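Long-range contacts in beta-lactamase/D-alanine Carboxypeptidase (Yersinia pestis, PDB 3RJU), which probably hydrolyses beta-lactams or cleaves D-alanine-ended peptides, as a serine enzyme of the beta-lactamase and penicillin-binding protein family: residues 285-289 / 299-303; 66-70 / 236-242; 310-314 / 338-343; 154-159 / 268-274. All blocks are in the same frame, centred on the assembly; numbering follows the deposited sequence. Where two conformers were deposited one is given.

Interaction 1 (285-289 / 299-303); sequences LGWVY and IMQKT
Selenomethionine Met300 folds back on itself to touch two aromatic residues of the facing segment 285-289 at once, with its selenium on Tyr289 and its methyl on Trp287. Bends at chi2 (-70°) and chi3 (-76°) curl the chain so that SE lies 5.1 Å from the centroid of the Tyr289 ring, a Met-aromatic contact approached obliquely, and packs on Tyr289 CB at 3.8 Å. Beyond it, Met300 CE ends 3.5 Å from Trp287 CB, the two side chains crossing at about a right angle. The indole turns its edge to strand 299-303, and the backbone N of Gln301 lies in the ring plane there. Two backbone bonds close the antiparallel pair of Val288 and Gln301: Val288 N to Gln301 O at 2.9 Å and Gln301 N to Val288 O at 2.8 Å, both in the carbonyl plane. On the face carrying Val288 and Gln301, the two side chains run side by side, Gln301 NE2 3.6 Å from Val288 CG1. Lys302, in a K(T/S)G-like sequence that probably lines the active site, rests CD on Gly286 O and bonds through NZ to Thr303 O and to Tyr159 OH. The hairpin of strands 288-290 and 299-306 lies inside the large antiparallel sheet, with strands 282-284 and 309-316 flanking it and helix 64-77 packed against Trp287 and Lys302.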
loop_
_atom_site.group_PDB
_atom_site.type_symbol
_atom_site.label_atom_id
_atom_site.label_comp_id
_atom_site.label_asym_id
_atom_site.label_seq_id
_atom_site.Cartn_x
_atom_site.Cartn_y
_atom_site.Cartn_z
ATOM N N LEU A 285 2.499 10.581 0.982
ATOM C CA LEU A 285 2.742 9.934 -0.288
ATOM C C LEU A 285 2.237 8.504 -0.121
ATOM O O LEU A 285 2.997 7.584 0.231
ATOM C CB LEU A 285 4.244 9.972 -0.603
ATOM C CG LEU A 285 4.847 11.399 -0.528
ATOM C CD1 LEU A 285 6.358 11.388 -0.748
ATOM C CD2 LEU A 285 4.140 12.409 -1.490
ATOM N N GLY A 286 0.931 8.339 -0.315
ATOM C CA GLY A 286 0.266 7.073 -0.048
ATOM C C GLY A 286 -0.057 6.904 1.429
ATOM O O GLY A 286 -1.180 6.559 1.783
ATOM N N TRP A 287 0.940 7.100 2.288
ATOM C CA TRP A 287 0.740 7.038 3.734
ATOM C C TRP A 287 -0.382 7.973 4.158
ATOM O O TRP A 287 -0.550 9.063 3.597
ATOM C CB TRP A 287 2.018 7.464 4.462
ATOM C CG TRP A 287 3.130 6.498 4.303
ATOM C CD1 TRP A 287 4.179 6.562 3.401
ATOM C CD2 TRP A 287 3.333 5.302 5.070
ATOM N NE1 TRP A 287 5.003 5.458 3.568
ATOM C CE2 TRP A 287 4.504 4.680 4.582
ATOM C CE3 TRP A 287 2.619 4.683 6.113
ATOM C CZ2 TRP A 287 4.996 3.490 5.123
ATOM C CZ3 TRP A 287 3.111 3.505 6.642
ATOM C CH2 TRP A 287 4.286 2.918 6.145
ATOM N N VAL A 288 -1.119 7.545 5.177
ATOM C CA VAL A 288 -2.167 8.338 5.778
ATOM C C VAL A 288 -1.856 8.481 7.257
ATOM O O VAL A 288 -1.540 7.485 7.923
ATOM C CB VAL A 288 -3.541 7.660 5.601
ATOM C CG1 VAL A 288 -4.647 8.378 6.440
ATOM C CG2 VAL A 288 -3.915 7.625 4.120
ATOM N N TYR A 289 -1.973 9.706 7.775
ATOM C CA TYR A 289 -1.702 9.956 9.181
ATOM C C TYR A 289 -2.996 10.201 9.928
ATOM O O TYR A 289 -3.845 10.971 9.476
ATOM C CB TYR A 289 -0.779 11.165 9.362
ATOM C CG TYR A 289 -0.588 11.560 10.807
ATOM C CD1 TYR A 289 0.156 10.762 11.666
ATOM C CD2 TYR A 289 -1.145 12.736 11.311
ATOM C CE1 TYR A 289 0.336 11.115 13.000
ATOM C CE2 TYR A 289 -0.974 13.099 12.650
ATOM C CZ TYR A 289 -0.223 12.287 13.481
ATOM O OH TYR A 289 -0.042 12.623 14.803
ATOM N N ILE A 299 -0.847 7.647 14.343
ATOM C CA ILE A 299 -0.532 6.453 13.587
ATOM C C ILE A 299 -0.348 6.785 12.113
ATOM O O ILE A 299 -1.158 7.506 11.526
ATOM C CB ILE A 299 -1.689 5.422 13.739
ATOM C CG1 ILE A 299 -1.689 4.835 15.165
ATOM C CG2 ILE A 299 -1.598 4.315 12.667
ATOM C CD1 ILE A 299 -2.949 4.034 15.504
HETATM N N MSE A 300 0.737 6.271 11.535
HETATM C CA MSE A 300 0.967 6.282 10.096
HETATM C C MSE A 300 0.482 4.944 9.570
HETATM O O MSE A 300 0.911 3.889 10.066
HETATM C CB MSE A 300 2.469 6.417 9.788
HETATM C CG MSE A 300 3.044 7.754 10.131
HETATM SE SE MSE A 300 2.377 9.137 8.934
HETATM C CE MSE A 300 3.422 8.714 7.394
ATOM N N GLN A 301 -0.375 4.969 8.554
ATOM C CA GLN A 301 -0.999 3.731 8.110
ATOM C C GLN A 301 -1.334 3.686 6.624
ATOM O O GLN A 301 -1.293 4.707 5.916
ATOM C CB GLN A 301 -2.240 3.404 8.980
ATOM C CG GLN A 301 -3.303 4.509 9.077
ATOM C CD GLN A 301 -4.316 4.533 7.906
ATOM O OE1 GLN A 301 -4.136 3.877 6.872
ATOM N NE2 GLN A 301 -5.388 5.277 8.086
ATOM N N LYS A 302 -1.627 2.478 6.148
ATOM C CA LYS A 302 -2.167 2.286 4.805
ATOM C C LYS A 302 -3.060 1.054 4.827
ATOM O O LYS A 302 -2.716 0.045 5.446
ATOM C CB LYS A 302 -1.061 2.080 3.766
ATOM C CG LYS A 302 -1.608 1.913 2.329
ATOM C CD LYS A 302 -2.222 3.229 1.808
ATOM C CE LYS A 302 -2.990 3.051 0.486
ATOM N NZ LYS A 302 -4.396 2.583 0.704
ATOM N N THR A 303 -4.207 1.169 4.165
ATOM C CA THR A 303 -5.176 0.092 4.039
ATOM C C THR A 303 -5.083 -0.553 2.648
ATOM O O THR A 303 -4.617 0.060 1.680
ATOM C CB THR A 303 -6.611 0.643 4.186
ATOM O OG1 THR A 303 -6.816 1.692 3.221
ATOM C CG2 THR A 303 -6.845 1.211 5.568
#

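Interaction 2 (66-70 / 236-242); sequences LMTSE and MQHWMQQ
Trp239 reaches from helix 236-241 across to helix 66-70 and is the centre of the contact, packed closely by Leu66 and Met67 and tied at its nitrogen by Glu70. The axes of the two short segments stay 13.2 Å apart, so long side chains bridge the gap. Extended beyond CG, selenomethionine Met67 lays its methyl over one indole face, with CE 3.8 Å from the centroid of the five-membered ring and only 6° off its normal. This CH-pi contact is joined by a Met-aromatic one from SE, while CE also meets SE of selenomethionine Met236 at 3.6 Å. Leu66 CB touches the far end of the indole, 3.6 Å from Trp239 CH2. Equally close is the polar edge, where Trp239 NE1 donates to the syn lone pair of buried Glu70 OE1 at 2.8 Å, through a bent bond of 145°. Glu70 OE2 has its salt bridges with Lys74 and Lys252. The looser side is that of partly exposed Gln242, modelled in two conformers; in the one given it folds back over the other indole face, a placement that remains doubtful. Helix 179-191 packs on this contact through Ile187 and Leu191, and strand 309-316 meets Met236 and Trp239 through Met313.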
loop_
_atom_site.group_PDB
_atom_site.type_symbol
_atom_site.label_atom_id
_atom_site.label_comp_id
_atom_site.label_asym_id
_atom_site.label_seq_id
_atom_site.Cartn_x
_atom_site.Cartn_y
_atom_site.Cartn_z
ATOM N N LEU A 66 2.470 2.410 -1.266
ATOM C CA LEU A 66 3.610 2.868 -0.443
ATOM C C LEU A 66 4.937 2.594 -1.133
ATOM O O LEU A 66 5.895 3.358 -1.003
ATOM C CB LEU A 66 3.602 2.193 0.933
ATOM C CG LEU A 66 2.303 2.339 1.743
ATOM C CD1 LEU A 66 2.495 1.675 3.111
ATOM C CD2 LEU A 66 1.938 3.817 1.874
HETATM N N MSE A 67 4.998 1.491 -1.867
HETATM C CA MSE A 67 6.206 1.175 -2.627
HETATM C C MSE A 67 6.349 2.065 -3.870
HETATM O O MSE A 67 7.454 2.451 -4.232
HETATM C CB MSE A 67 6.233 -0.316 -2.988
HETATM C CG MSE A 67 6.300 -1.191 -1.736
HETATM SE SE MSE A 67 6.425 -3.073 -2.068
HETATM C CE MSE A 67 6.144 -3.705 -0.224
ATOM N N THR A 68 5.244 2.379 -4.533
ATOM C CA THR A 68 5.301 3.321 -5.653
ATOM C C THR A 68 5.829 4.663 -5.167
ATOM O O THR A 68 6.723 5.241 -5.779
ATOM C CB THR A 68 3.927 3.510 -6.282
ATOM O OG1 THR A 68 3.336 2.211 -6.465
ATOM C CG2 THR A 68 4.039 4.227 -7.627
ATOM N N SER A 69 5.292 5.163 -4.058
ATOM C CA SER A 69 5.818 6.417 -3.501
ATOM C C SER A 69 7.267 6.297 -3.037
ATOM O O SER A 69 8.054 7.244 -3.181
ATOM C CB SER A 69 4.905 6.947 -2.390
ATOM O OG SER A 69 3.777 7.576 -2.990
ATOM N N GLU A 70 7.635 5.132 -2.499
ATOM C CA GLU A 70 9.028 4.888 -2.124
ATOM C C GLU A 70 9.956 5.055 -3.329
ATOM O O GLU A 70 10.985 5.733 -3.260
ATOM C CB GLU A 70 9.215 3.473 -1.547
ATOM C CG GLU A 70 10.706 3.137 -1.325
ATOM C CD GLU A 70 10.975 1.857 -0.572
ATOM O OE1 GLU A 70 10.053 1.082 -0.406
ATOM O OE2 GLU A 70 12.148 1.615 -0.179
HETATM N N MSE A 236 7.358 -8.826 3.904
HETATM C CA MSE A 236 6.776 -7.585 4.403
HETATM C C MSE A 236 7.363 -7.177 5.743
HETATM O O MSE A 236 7.481 -5.974 6.026
HETATM C CB MSE A 236 5.245 -7.673 4.471
HETATM C CG MSE A 236 4.592 -7.839 3.105
HETATM SE SE MSE A 236 5.084 -6.396 1.875
HETATM C CE MSE A 236 4.494 -4.936 3.001
ATOM N N GLN A 237 7.738 -8.158 6.570
ATOM C CA GLN A 237 8.455 -7.837 7.802
ATOM C C GLN A 237 9.730 -7.041 7.475
ATOM O O GLN A 237 10.021 -6.011 8.092
ATOM C CB GLN A 237 8.838 -9.099 8.584
ATOM C CG GLN A 237 9.618 -8.804 9.844
ATOM C CD GLN A 237 10.352 -10.032 10.382
ATOM O OE1 GLN A 237 9.846 -11.155 10.296
ATOM N NE2 GLN A 237 11.549 -9.821 10.935
ATOM N N HIS A 238 10.505 -7.538 6.513
ATOM C CA HIS A 238 11.755 -6.885 6.142
ATOM C C HIS A 238 11.525 -5.475 5.600
ATOM O O HIS A 238 12.282 -4.559 5.928
ATOM C CB HIS A 238 12.543 -7.746 5.146
ATOM C CG HIS A 238 12.964 -9.068 5.705
ATOM N ND1 HIS A 238 13.647 -9.182 6.897
ATOM C CD2 HIS A 238 12.790 -10.332 5.250
ATOM C CE1 HIS A 238 13.877 -10.459 7.154
ATOM N NE2 HIS A 238 13.365 -11.178 6.168
ATOM N N TRP A 239 10.472 -5.297 4.802
ATOM C CA TRP A 239 10.150 -3.985 4.252
ATOM C C TRP A 239 9.764 -3.014 5.361
ATOM O O TRP A 239 10.262 -1.881 5.433
ATOM C CB TRP A 239 9.017 -4.079 3.220
ATOM C CG TRP A 239 8.845 -2.810 2.460
ATOM C CD1 TRP A 239 9.582 -2.404 1.398
ATOM C CD2 TRP A 239 7.889 -1.770 2.712
ATOM N NE1 TRP A 239 9.156 -1.166 0.967
ATOM C CE2 TRP A 239 8.111 -0.757 1.749
ATOM C CE3 TRP A 239 6.861 -1.601 3.642
ATOM C CZ2 TRP A 239 7.350 0.416 1.698
ATOM C CZ3 TRP A 239 6.109 -0.435 3.599
ATOM C CH2 TRP A 239 6.356 0.554 2.626
HETATM N N MSE A 240 8.884 -3.464 6.245
HETATM C CA MSE A 240 8.389 -2.600 7.302
HETATM C C MSE A 240 9.534 -2.201 8.253
HETATM O O MSE A 240 9.562 -1.081 8.768
HETATM C CB MSE A 240 7.271 -3.316 8.066
HETATM C CG MSE A 240 6.651 -2.455 9.136
HETATM SE SE MSE A 240 4.947 -3.143 9.808
HETATM C CE MSE A 240 5.614 -4.729 10.717
ATOM N N GLN A 241 10.474 -3.115 8.476
ATOM C CA GLN A 241 11.581 -2.882 9.410
ATOM C C GLN A 241 12.396 -1.640 9.046
ATOM O O GLN A 241 12.962 -0.986 9.923
ATOM C CB GLN A 241 12.506 -4.115 9.470
ATOM C CG GLN A 241 13.696 -3.988 10.458
ATOM C CD GLN A 241 13.247 -3.912 11.894
ATOM O OE1 GLN A 241 12.910 -4.930 12.496
ATOM N NE2 GLN A 241 13.196 -2.699 12.444
ATOM N N GLN A 242 12.476 -1.303 7.758
ATOM C CA GLN A 242 13.317 -0.161 7.367
ATOM C C GLN A 242 12.793 1.184 7.873
ATOM O O GLN A 242 13.521 2.177 7.852
ATOM C CB GLN A 242 13.650 -0.092 5.859
ATOM C CG GLN A 242 12.870 -0.982 4.916
ATOM C CD GLN A 242 12.565 -0.315 3.572
ATOM O OE1 GLN A 242 13.457 0.156 2.848
ATOM N NE2 GLN A 242 11.307 -0.270 3.239
#

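Interaction 3 (310-314 / 338-343); sequences ITYMA and MSDGVN
The ring of Tyr312 projects from strand 310-314 against helix 338-343 and meets Ser339 over one face and Val342 and Asn343 at its edge. Above the ring centre sits Ser339 CB, 3.6 Å from the centroid and 12° off the normal, a CH-pi contact. Val342 brings CG1 to 3.7 Å from Tyr312 CD2, with the two side chains sliding past each other in opposite directions. At the outer end, Tyr312 OH donates to Asn343 OD1 at 2.7 Å; the oxygen receives it on a lone pair, in the carbonyl plane, and the amide is turned 74° from the ring. The tyrosine reaches the helix because CG stands trans to the backbone N (chi1 -177°). Nearer the start of both segments, selenomethionine Met338 bends at its last torsion and brings CE to Tyr312 CB at 3.8 Å, while SE lies 3.7 Å from Ile310 CD1. Beside the hydroxyl, Ala314 CB packs on Val342 CG1 at 3.9 Å. The axes of the two short segments run 9.0 Å apart, as helix 336-349 covers this side of the central sheet. The chemistry is therefore apolar packing with one polar fastening: the buried phenol has an amide acceptor, which should limit rotation of both flat groups.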
loop_
_atom_site.group_PDB
_atom_site.type_symbol
_atom_site.label_atom_id
_atom_site.label_comp_id
_atom_site.label_asym_id
_atom_site.label_seq_id
_atom_site.Cartn_x
_atom_site.Cartn_y
_atom_site.Cartn_z
ATOM N N ILE A 310 -7.457 -8.664 2.473
ATOM C CA ILE A 310 -7.411 -7.332 3.072
ATOM C C ILE A 310 -6.110 -7.183 3.857
ATOM O O ILE A 310 -5.634 -8.134 4.494
ATOM C CB ILE A 310 -8.631 -7.008 3.960
ATOM C CG1 ILE A 310 -8.866 -8.090 5.031
ATOM C CG2 ILE A 310 -9.874 -6.775 3.082
ATOM C CD1 ILE A 310 -9.930 -7.668 6.034
ATOM N N THR A 311 -5.519 -5.993 3.793
ATOM C CA THR A 311 -4.244 -5.748 4.434
ATOM C C THR A 311 -4.271 -4.416 5.150
ATOM O O THR A 311 -5.034 -3.512 4.805
ATOM C CB THR A 311 -3.076 -5.709 3.409
ATOM O OG1 THR A 311 -3.433 -4.862 2.316
ATOM C CG2 THR A 311 -2.776 -7.098 2.857
ATOM N N TYR A 312 -3.435 -4.301 6.167
ATOM C CA TYR A 312 -3.328 -3.049 6.891
ATOM C C TYR A 312 -1.950 -2.970 7.507
ATOM O O TYR A 312 -1.429 -3.962 8.047
ATOM C CB TYR A 312 -4.410 -2.983 7.967
ATOM C CG TYR A 312 -4.487 -1.698 8.770
ATOM C CD1 TYR A 312 -4.669 -0.456 8.136
ATOM C CD2 TYR A 312 -4.399 -1.722 10.169
ATOM C CE1 TYR A 312 -4.765 0.717 8.877
ATOM C CE2 TYR A 312 -4.497 -0.549 10.916
ATOM C CZ TYR A 312 -4.670 0.666 10.265
ATOM O OH TYR A 312 -4.761 1.845 10.989
HETATM N N MSE A 313 -1.353 -1.787 7.433
HETATM C CA MSE A 313 -0.096 -1.542 8.115
HETATM C C MSE A 313 -0.274 -0.288 8.955
HETATM O O MSE A 313 -0.779 0.721 8.454
HETATM C CB MSE A 313 1.048 -1.328 7.115
HETATM C CG MSE A 313 2.391 -1.115 7.804
HETATM SE SE MSE A 313 3.877 -1.011 6.570
HETATM C CE MSE A 313 3.736 -2.780 5.780
ATOM N N ALA A 314 0.099 -0.362 10.231
ATOM C CA ALA A 314 -0.043 0.778 11.128
ATOM C C ALA A 314 1.250 0.903 11.898
ATOM O O ALA A 314 1.762 -0.091 12.424
ATOM C CB ALA A 314 -1.217 0.559 12.097
HETATM N N MSE A 338 -10.799 -5.705 11.336
HETATM C CA MSE A 338 -9.405 -6.068 11.390
HETATM C C MSE A 338 -8.568 -4.839 11.769
HETATM O O MSE A 338 -7.800 -4.884 12.725
HETATM C CB MSE A 338 -8.957 -6.625 10.042
HETATM C CG MSE A 338 -7.476 -6.984 9.984
HETATM SE SE MSE A 338 -6.931 -7.530 8.195
HETATM C CE MSE A 338 -6.878 -5.759 7.381
ATOM N N SER A 339 -8.738 -3.727 11.049
ATOM C CA SER A 339 -7.900 -2.559 11.302
ATOM C C SER A 339 -8.117 -1.911 12.680
ATOM O O SER A 339 -7.158 -1.465 13.297
ATOM C CB SER A 339 -8.024 -1.534 10.171
ATOM O OG SER A 339 -9.339 -1.013 10.084
ATOM N N ASP A 340 -9.355 -1.882 13.175
ATOM C CA ASP A 340 -9.597 -1.350 14.522
ATOM C C ASP A 340 -8.819 -2.165 15.566
ATOM O O ASP A 340 -8.244 -1.603 16.505
ATOM C CB ASP A 340 -11.077 -1.378 14.894
ATOM C CG ASP A 340 -11.898 -0.265 14.237
ATOM O OD1 ASP A 340 -11.333 0.712 13.661
ATOM O OD2 ASP A 340 -13.144 -0.367 14.331
ATOM N N GLY A 341 -8.805 -3.490 15.410
ATOM C CA GLY A 341 -8.071 -4.344 16.328
ATOM C C GLY A 341 -6.575 -4.075 16.293
ATOM O O GLY A 341 -5.912 -4.035 17.331
ATOM N N VAL A 342 -6.032 -3.895 15.090
ATOM C CA VAL A 342 -4.623 -3.526 14.964
ATOM C C VAL A 342 -4.325 -2.190 15.655
ATOM O O VAL A 342 -3.328 -2.063 16.365
ATOM C CB VAL A 342 -4.171 -3.507 13.484
ATOM C CG1 VAL A 342 -2.835 -2.786 13.323
ATOM C CG2 VAL A 342 -4.115 -4.939 12.921
ATOM N N ASN A 343 -5.192 -1.199 15.470
ATOM C CA ASN A 343 -4.956 0.101 16.087
ATOM C C ASN A 343 -4.958 0.002 17.608
ATOM O O ASN A 343 -4.143 0.627 18.285
ATOM C CB ASN A 343 -5.972 1.142 15.600
ATOM C CG ASN A 343 -5.787 1.486 14.131
ATOM O OD1 ASN A 343 -4.659 1.409 13.603
ATOM N ND2 ASN A 343 -6.891 1.858 13.454
#

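Interaction 4 (154-159 / 268-274); sequences GVKAAY and LVSLKGM
Ala157 and Leu271 pair in a two-stranded parallel sheet, strands 156-158 and 270-272, set apart from the large antiparallel sheet. The methyl of Ala157 is a small bump seated among larger groups: Leu268 CD1 at 3.9 Å, Leu271 CG and selenomethionine Met274 CG. Leu283 of strand 282-284 touches all four of these residues and backs this face. Farther along, Tyr159 packs against Gly273, Tyr159 CB lying 3.7 Å from Gly273 O. Met274, bent at chi2 and chi3, brings SE into the plane of the Tyr159 ring at its edge, a Met-aromatic contact with SE 5.3 Å from the ring centroid. At the opposite end Val155 CG1 and Val269 CG2 lie side by side. Four backbone bonds knit the segments, including two through Lys272, whose N donates to Ala157 O and whose O accepts from Tyr159 N. Tyr159 OH bonds to Lys65, consistent with a place in an SxxK-type active site, and its ring stacks on His114. On the outer face the extended Lys156 chain lies along Ser270, Lys156 CG being 3.3 Å from Ser270 OG. Two waters reach this hydroxyl: one also accepts from Lys156 NZ at 3.2 Å, the other donates to Ala157 O at 2.8 Å.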
loop_
_atom_site.group_PDB
_atom_site.type_symbol
_atom_site.label_atom_id
_atom_site.label_comp_id
_atom_site.label_asym_id
_atom_site.label_seq_id
_atom_site.Cartn_x
_atom_site.Cartn_y
_atom_site.Cartn_z
ATOM N N GLY A 154 -4.604 19.569 -6.085
ATOM C CA GLY A 154 -4.327 20.008 -4.733
ATOM C C GLY A 154 -5.507 20.609 -3.991
ATOM O O GLY A 154 -5.324 21.283 -2.970
ATOM N N VAL A 155 -6.715 20.367 -4.496
ATOM C CA VAL A 155 -7.916 20.957 -3.919
ATOM C C VAL A 155 -8.806 19.929 -3.237
ATOM O O VAL A 155 -9.349 20.186 -2.160
ATOM C CB VAL A 155 -8.703 21.727 -4.998
ATOM C CG1 VAL A 155 -10.100 22.135 -4.519
ATOM C CG2 VAL A 155 -7.903 22.965 -5.416
ATOM N N LYS A 156 -8.952 18.772 -3.872
ATOM C CA LYS A 156 -9.745 17.676 -3.317
ATOM C C LYS A 156 -8.917 16.396 -3.297
ATOM O O LYS A 156 -8.166 16.114 -4.243
ATOM C CB LYS A 156 -11.003 17.434 -4.166
ATOM C CG LYS A 156 -12.034 18.546 -4.132
ATOM C CD LYS A 156 -13.247 18.199 -4.972
ATOM C CE LYS A 156 -14.243 19.345 -5.003
ATOM N NZ LYS A 156 -15.469 18.923 -5.746
ATOM N N ALA A 157 -9.031 15.625 -2.217
ATOM C CA ALA A 157 -8.482 14.274 -2.226
ATOM C C ALA A 157 -9.579 13.332 -2.679
ATOM O O ALA A 157 -10.691 13.393 -2.172
ATOM C CB ALA A 157 -7.987 13.863 -0.852
ATOM N N ALA A 158 -9.253 12.448 -3.614
ATOM C CA ALA A 158 -10.178 11.406 -4.030
ATOM C C ALA A 158 -9.314 10.222 -4.349
ATOM O O ALA A 158 -8.569 10.230 -5.328
ATOM C CB ALA A 158 -10.978 11.833 -5.240
ATOM N N TYR A 159 -9.387 9.206 -3.496
ATOM C CA TYR A 159 -8.510 8.048 -3.595
ATOM C C TYR A 159 -8.563 7.499 -5.008
ATOM O O TYR A 159 -9.652 7.288 -5.563
ATOM C CB TYR A 159 -9.005 6.992 -2.634
ATOM C CG TYR A 159 -8.120 5.793 -2.504
ATOM C CD1 TYR A 159 -7.016 5.820 -1.650
ATOM C CD2 TYR A 159 -8.382 4.621 -3.213
ATOM C CE1 TYR A 159 -6.197 4.714 -1.489
ATOM C CE2 TYR A 159 -7.563 3.504 -3.068
ATOM C CZ TYR A 159 -6.476 3.549 -2.196
ATOM O OH TYR A 159 -5.678 2.443 -2.025
ATOM N N LEU A 268 -7.595 20.818 2.507
ATOM C CA LEU A 268 -8.358 20.366 1.336
ATOM C C LEU A 268 -9.832 20.724 1.441
ATOM O O LEU A 268 -10.405 20.776 2.536
ATOM C CB LEU A 268 -8.237 18.842 1.180
ATOM C CG LEU A 268 -6.817 18.377 0.892
ATOM C CD1 LEU A 268 -6.699 16.882 1.161
ATOM C CD2 LEU A 268 -6.441 18.723 -0.545
ATOM N N VAL A 269 -10.457 20.954 0.290
ATOM C CA VAL A 269 -11.877 21.265 0.263
ATOM C C VAL A 269 -12.721 20.048 0.667
ATOM O O VAL A 269 -13.697 20.173 1.412
ATOM C CB VAL A 269 -12.279 21.803 -1.123
ATOM C CG1 VAL A 269 -13.811 21.764 -1.338
ATOM C CG2 VAL A 269 -11.714 23.203 -1.282
ATOM N N SER A 270 -12.340 18.880 0.174
ATOM C CA SER A 270 -13.008 17.630 0.549
ATOM C C SER A 270 -12.069 16.445 0.405
ATOM O O SER A 270 -11.052 16.517 -0.290
ATOM C CB SER A 270 -14.253 17.381 -0.304
ATOM O OG SER A 270 -13.912 17.277 -1.674
ATOM N N LEU A 271 -12.416 15.355 1.069
ATOM C CA LEU A 271 -11.660 14.108 0.964
ATOM C C LEU A 271 -12.617 12.950 0.745
ATOM O O LEU A 271 -13.613 12.795 1.467
ATOM C CB LEU A 271 -10.841 13.830 2.234
ATOM C CG LEU A 271 -9.738 14.836 2.572
ATOM C CD1 LEU A 271 -10.311 16.055 3.301
ATOM C CD2 LEU A 271 -8.670 14.148 3.420
ATOM N N LYS A 272 -12.299 12.124 -0.235
ATOM C CA LYS A 272 -13.128 10.964 -0.526
ATOM C C LYS A 272 -12.252 9.730 -0.545
ATOM O O LYS A 272 -11.200 9.715 -1.194
ATOM C CB LYS A 272 -13.800 11.106 -1.888
ATOM C CG LYS A 272 -14.626 9.875 -2.266
ATOM C CD LYS A 272 -15.162 9.945 -3.679
ATOM C CE LYS A 272 -16.122 8.788 -3.901
ATOM N NZ LYS A 272 -16.895 8.948 -5.145
ATOM N N GLY A 273 -12.690 8.682 0.148
ATOM C CA GLY A 273 -11.987 7.423 0.073
ATOM C C GLY A 273 -10.763 7.299 0.960
ATOM O O GLY A 273 -10.029 6.326 0.825
HETATM N N MSE A 274 -10.551 8.260 1.861
HETATM C CA MSE A 274 -9.319 8.306 2.657
HETATM C C MSE A 274 -9.474 7.796 4.080
HETATM O O MSE A 274 -8.474 7.663 4.787
HETATM C CB MSE A 274 -8.767 9.740 2.744
HETATM C CG MSE A 274 -8.511 10.427 1.395
HETATM SE SE MSE A 274 -7.517 9.369 0.087
HETATM C CE MSE A 274 -5.951 8.885 1.180
HETATM O O HOH W 1 -16.427 17.617 -3.030
HETATM O O HOH W 2 -13.113 14.750 -2.662
#

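Interactions 1, 2 and 3 are buried, whereas the centre of interaction 4 lies about 18 Å from that of the chain and the contact is only partly covered. Interactions 1 and 3 share the large antiparallel sheet, where 299-303 and 310-314 are neighbouring strands joined by Lys302 N and Met313 O. Interaction 2 packs on that sheet through Met313, on the side away from the helix of interaction 3, and meets interaction 1 where Leu66 touches Trp287 and Lys302. Backbone bonds pair the strands in interactions 1 and 4, with side chains packed beside them; side chains carry interactions 2 and 3. Waters bridge polar groups at the outer face of interaction 4, while Tyr159 and Lys302 connect it to interaction 1 at the probable active site.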